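Local atomic coordinates of endo-beta-1,4-glucanase (Ampullaria crossean, PDB entry 5XBU), a protein that probably hydrolyses internal beta-1,4-glucosidic bonds of cellulose as a glycoside hydrolase family 45 endoglucanase. Residues K94-P99 with L153-P158. Residues are numbered along the deposited sequence.
Sequences KGGAPP and LHWDNP
Two surface loops of the double-psi beta-barrel fold meet here. Loop 94-99 joins strands 81-86 and 104-108; loop 153-158 lies between strands 140-144 and 160-165. Neither has regular secondary structure; 94-99 is mostly extended from G95 to P98, while 153-158 is kinked at H154 and N157. They run antiparallel: CA of P98 is 5.5 Å from CA of W155, CA of G95 4.7 Å from CA of N157. The carbonyl of L153 lies near the P99 ring. H154 has a left-handed backbone conformation (phi/psi 61/36); its O is 3.4 Å from P99 CD. W155 (chi1 -77°) turns inward onto L84, P86 and V104, while its CD1 meets P98 CB at 4.1 Å. D156 O accepts from G96 N (3.0 Å). A water bridges D156 N and G96 O. G95 (phi/psi 160/-168) needs glycine: a CB would be jammed against K94 O and would clash with D156 O. N157, also left-handed in backbone (phi/psi 47/49), has chi1 -56° and donates from ND2 to K94 O at 2.9 Å. The K94 side chain reaches away to a salt bridge with E119. P158 O is hydrogen-bonded to T27 OG1, and P158 CB packs on P98 CG at 4.3 Å.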
ATOM      1  N   LYS A  94     -16.269   1.563  -7.273  1.00 16.70           N
ATOM      2  CA  LYS A  94     -14.822   1.453  -7.396  1.00 16.30           C
ATOM      3  C   LYS A  94     -14.277   0.336  -6.515  1.00 14.77           C
ATOM      4  O   LYS A  94     -13.153   0.427  -6.000  1.00 14.51           O
ATOM      5  CB  LYS A  94     -14.181   2.799  -7.096  1.00 17.79           C
ATOM      6  CG  LYS A  94     -14.596   3.798  -8.156  1.00 19.93           C
ATOM      7  CD  LYS A  94     -14.091   5.177  -7.940  1.00 21.68           C
ATOM      8  CE  LYS A  94     -14.347   6.008  -9.183  1.00 23.05           C
ATOM      9  NZ  LYS A  94     -14.330   7.436  -8.863  1.00 23.88           N
ATOM     10  N   GLY A  95     -15.054  -0.720  -6.339  1.00 14.14           N
ATOM     11  CA  GLY A  95     -14.639  -1.839  -5.522  1.00 13.50           C
ATOM     12  C   GLY A  95     -15.864  -2.627  -5.109  1.00 13.64           C
ATOM     13  O   GLY A  95     -16.955  -2.418  -5.633  1.00 14.84           O
ATOM     14  N   GLY A  96     -15.659  -3.537  -4.160  1.00 12.88           N
ATOM     15  CA  GLY A  96     -16.759  -4.322  -3.622  1.00 13.20           C
ATOM     16  C   GLY A  96     -16.358  -4.920  -2.295  1.00 12.84           C
ATOM     17  O   GLY A  96     -15.216  -4.787  -1.840  1.00 12.85           O
ATOM     18  N   ALA A  97     -17.340  -5.593  -1.669  1.00 13.40           N
ATOM     19  CA  ALA A  97     -17.152  -6.153  -0.340  1.00 13.78           C
ATOM     20  C   ALA A  97     -16.486  -7.518  -0.460  1.00 13.35           C
ATOM     21  O   ALA A  97     -16.981  -8.380  -1.197  1.00 13.95           O
ATOM     22  CB  ALA A  97     -18.505  -6.289   0.379  1.00 14.41           C
ATOM     23  N   PRO A  98     -15.408  -7.780   0.264  1.00 13.26           N
ATOM     24  CA  PRO A  98     -14.679  -9.028   0.058  1.00 13.53           C
ATOM     25  C   PRO A  98     -15.373 -10.194   0.740  1.00 13.47           C
ATOM     26  O   PRO A  98     -16.237 -10.002   1.614  1.00 13.33           O
ATOM     27  CB  PRO A  98     -13.312  -8.743   0.687  1.00 14.40           C
ATOM     28  CG  PRO A  98     -13.630  -7.740   1.746  1.00 14.57           C
ATOM     29  CD  PRO A  98     -14.673  -6.855   1.155  1.00 13.98           C
ATOM     30  N   PRO A  99     -15.006 -11.428   0.373  1.00 14.17           N
ATOM     31  CA  PRO A  99     -15.674 -12.609   0.956  1.00 14.18           C
ATOM     32  C   PRO A  99     -15.363 -12.847   2.420  1.00 13.47           C
ATOM     33  O   PRO A  99     -16.173 -13.474   3.117  1.00 13.92           O
ATOM     34  CB  PRO A  99     -15.142 -13.763   0.091  1.00 15.54           C
ATOM     35  CG  PRO A  99     -13.807 -13.244  -0.413  1.00 16.44           C
ATOM     36  CD  PRO A  99     -14.091 -11.810  -0.723  1.00 15.51           C
ATOM     37  N   LEU A 153      -7.039 -13.489  -2.953  1.00 17.01           N
ATOM     38  CA  LEU A 153      -7.702 -12.980  -1.761  1.00 16.90           C
ATOM     39  C   LEU A 153      -9.149 -12.589  -2.038  1.00 16.27           C
ATOM     40  O   LEU A 153      -9.909 -12.374  -1.088  1.00 16.79           O
ATOM     41  CB  LEU A 153      -6.970 -11.725  -1.228  1.00 16.86           C
ATOM     42  CG  LEU A 153      -5.499 -11.884  -0.842  1.00 17.17           C
ATOM     43  CD1 LEU A 153      -4.888 -10.531  -0.569  1.00 17.35           C
ATOM     44  CD2 LEU A 153      -5.312 -12.801   0.356  1.00 17.93           C
ATOM     45  N   HIS A 154      -9.513 -12.420  -3.315  1.00 15.83           N
ATOM     46  CA  HIS A 154     -10.813 -11.895  -3.739  1.00 15.82           C
ATOM     47  C   HIS A 154     -11.035 -10.479  -3.231  1.00 14.24           C
ATOM     48  O   HIS A 154     -12.150 -10.085  -2.888  1.00 14.51           O
ATOM     49  CB  HIS A 154     -11.961 -12.827  -3.387  1.00 18.30           C
ATOM     50  CG  HIS A 154     -11.743 -14.204  -3.901  1.00 20.88           C
ATOM     51  ND1 HIS A 154     -11.683 -14.487  -5.247  1.00 22.01           N
ATOM     52  CD2 HIS A 154     -11.458 -15.360  -3.261  1.00 22.06           C
ATOM     53  CE1 HIS A 154     -11.440 -15.772  -5.415  1.00 22.79           C
ATOM     54  NE2 HIS A 154     -11.297 -16.327  -4.223  1.00 22.89           N
ATOM     55  N   TRP A 155      -9.958  -9.704  -3.195  1.00 12.81           N
ATOM     56  CA  TRP A 155     -10.030  -8.305  -2.794  1.00 12.17           C
ATOM     57  C   TRP A 155     -10.250  -7.456  -4.037  1.00 12.47           C
ATOM     58  O   TRP A 155      -9.403  -7.443  -4.945  1.00 14.39           O
ATOM     59  CB  TRP A 155      -8.734  -7.883  -2.110  1.00 11.77           C
ATOM     60  CG  TRP A 155      -8.573  -8.332  -0.693  1.00 11.03           C
ATOM     61  CD1 TRP A 155      -9.295  -9.293  -0.040  1.00 11.42           C
ATOM     62  CD2 TRP A 155      -7.621  -7.832   0.259  1.00 10.66           C
ATOM     63  NE1 TRP A 155      -8.858  -9.426   1.256  1.00 11.09           N
ATOM     64  CE2 TRP A 155      -7.820  -8.540   1.462  1.00 10.58           C
ATOM     65  CE3 TRP A 155      -6.641  -6.830   0.213  1.00 11.28           C
ATOM     66  CZ2 TRP A 155      -7.072  -8.289   2.610  1.00 11.00           C
ATOM     67  CZ3 TRP A 155      -5.914  -6.575   1.349  1.00 11.46           C
ATOM     68  CH2 TRP A 155      -6.127  -7.283   2.540  1.00 11.36           C
ATOM     69  N   ASP A 156     -11.375  -6.754  -4.076  1.00 12.11           N
ATOM     70  CA  ASP A 156     -11.713  -5.798  -5.122  1.00 12.16           C
ATOM     71  C   ASP A 156     -11.692  -4.409  -4.476  1.00 11.47           C
ATOM     72  O   ASP A 156     -12.708  -3.880  -4.018  1.00 11.65           O
ATOM     73  CB  ASP A 156     -13.065  -6.110  -5.717  1.00 13.79           C
ATOM     74  CG  ASP A 156     -13.447  -5.159  -6.826  1.00 15.96           C
ATOM     75  OD1 ASP A 156     -12.601  -4.362  -7.294  1.00 16.97           O
ATOM     76  OD2 ASP A 156     -14.617  -5.210  -7.230  1.00 17.46           O
ATOM     77  N   ASN A 157     -10.495  -3.828  -4.431  1.00 11.24           N
ATOM     78  CA  ASN A 157     -10.261  -2.520  -3.840  1.00 11.20           C
ATOM     79  C   ASN A 157     -10.917  -2.344  -2.465  1.00 10.38           C
ATOM     80  O   ASN A 157     -11.570  -1.328  -2.216  1.00 10.96           O
ATOM     81  CB  ASN A 157     -10.704  -1.402  -4.772  1.00 11.88           C
ATOM     82  CG  ASN A 157     -10.081  -1.439  -6.127  1.00 12.98           C
ATOM     83  OD1 ASN A 157      -9.107  -2.138  -6.369  1.00 12.51           O
ATOM     84  ND2 ASN A 157     -10.639  -0.633  -7.041  1.00 14.56           N
ATOM     85  N   PRO A 158     -10.743  -3.290  -1.547  1.00  9.95           N
ATOM     86  CA  PRO A 158     -11.429  -3.138  -0.261  1.00  9.86           C
ATOM     87  C   PRO A 158     -10.891  -1.963   0.535  1.00  9.48           C
ATOM     88  O   PRO A 158      -9.696  -1.637   0.505  1.00  9.79           O
ATOM     89  CB  PRO A 158     -11.113  -4.446   0.466  1.00 10.62           C
ATOM     90  CG  PRO A 158      -9.797  -4.886  -0.142  1.00 10.40           C
ATOM     91  CD  PRO A 158      -9.935  -4.515  -1.577  1.00 10.40           C
TER
HETATM   92  O   HOH W   1     -12.898   0.832  -3.221  1.00 12.89           O
HETATM   93  O   HOH W   2     -13.417  -6.915  -2.174  1.00 14.13           O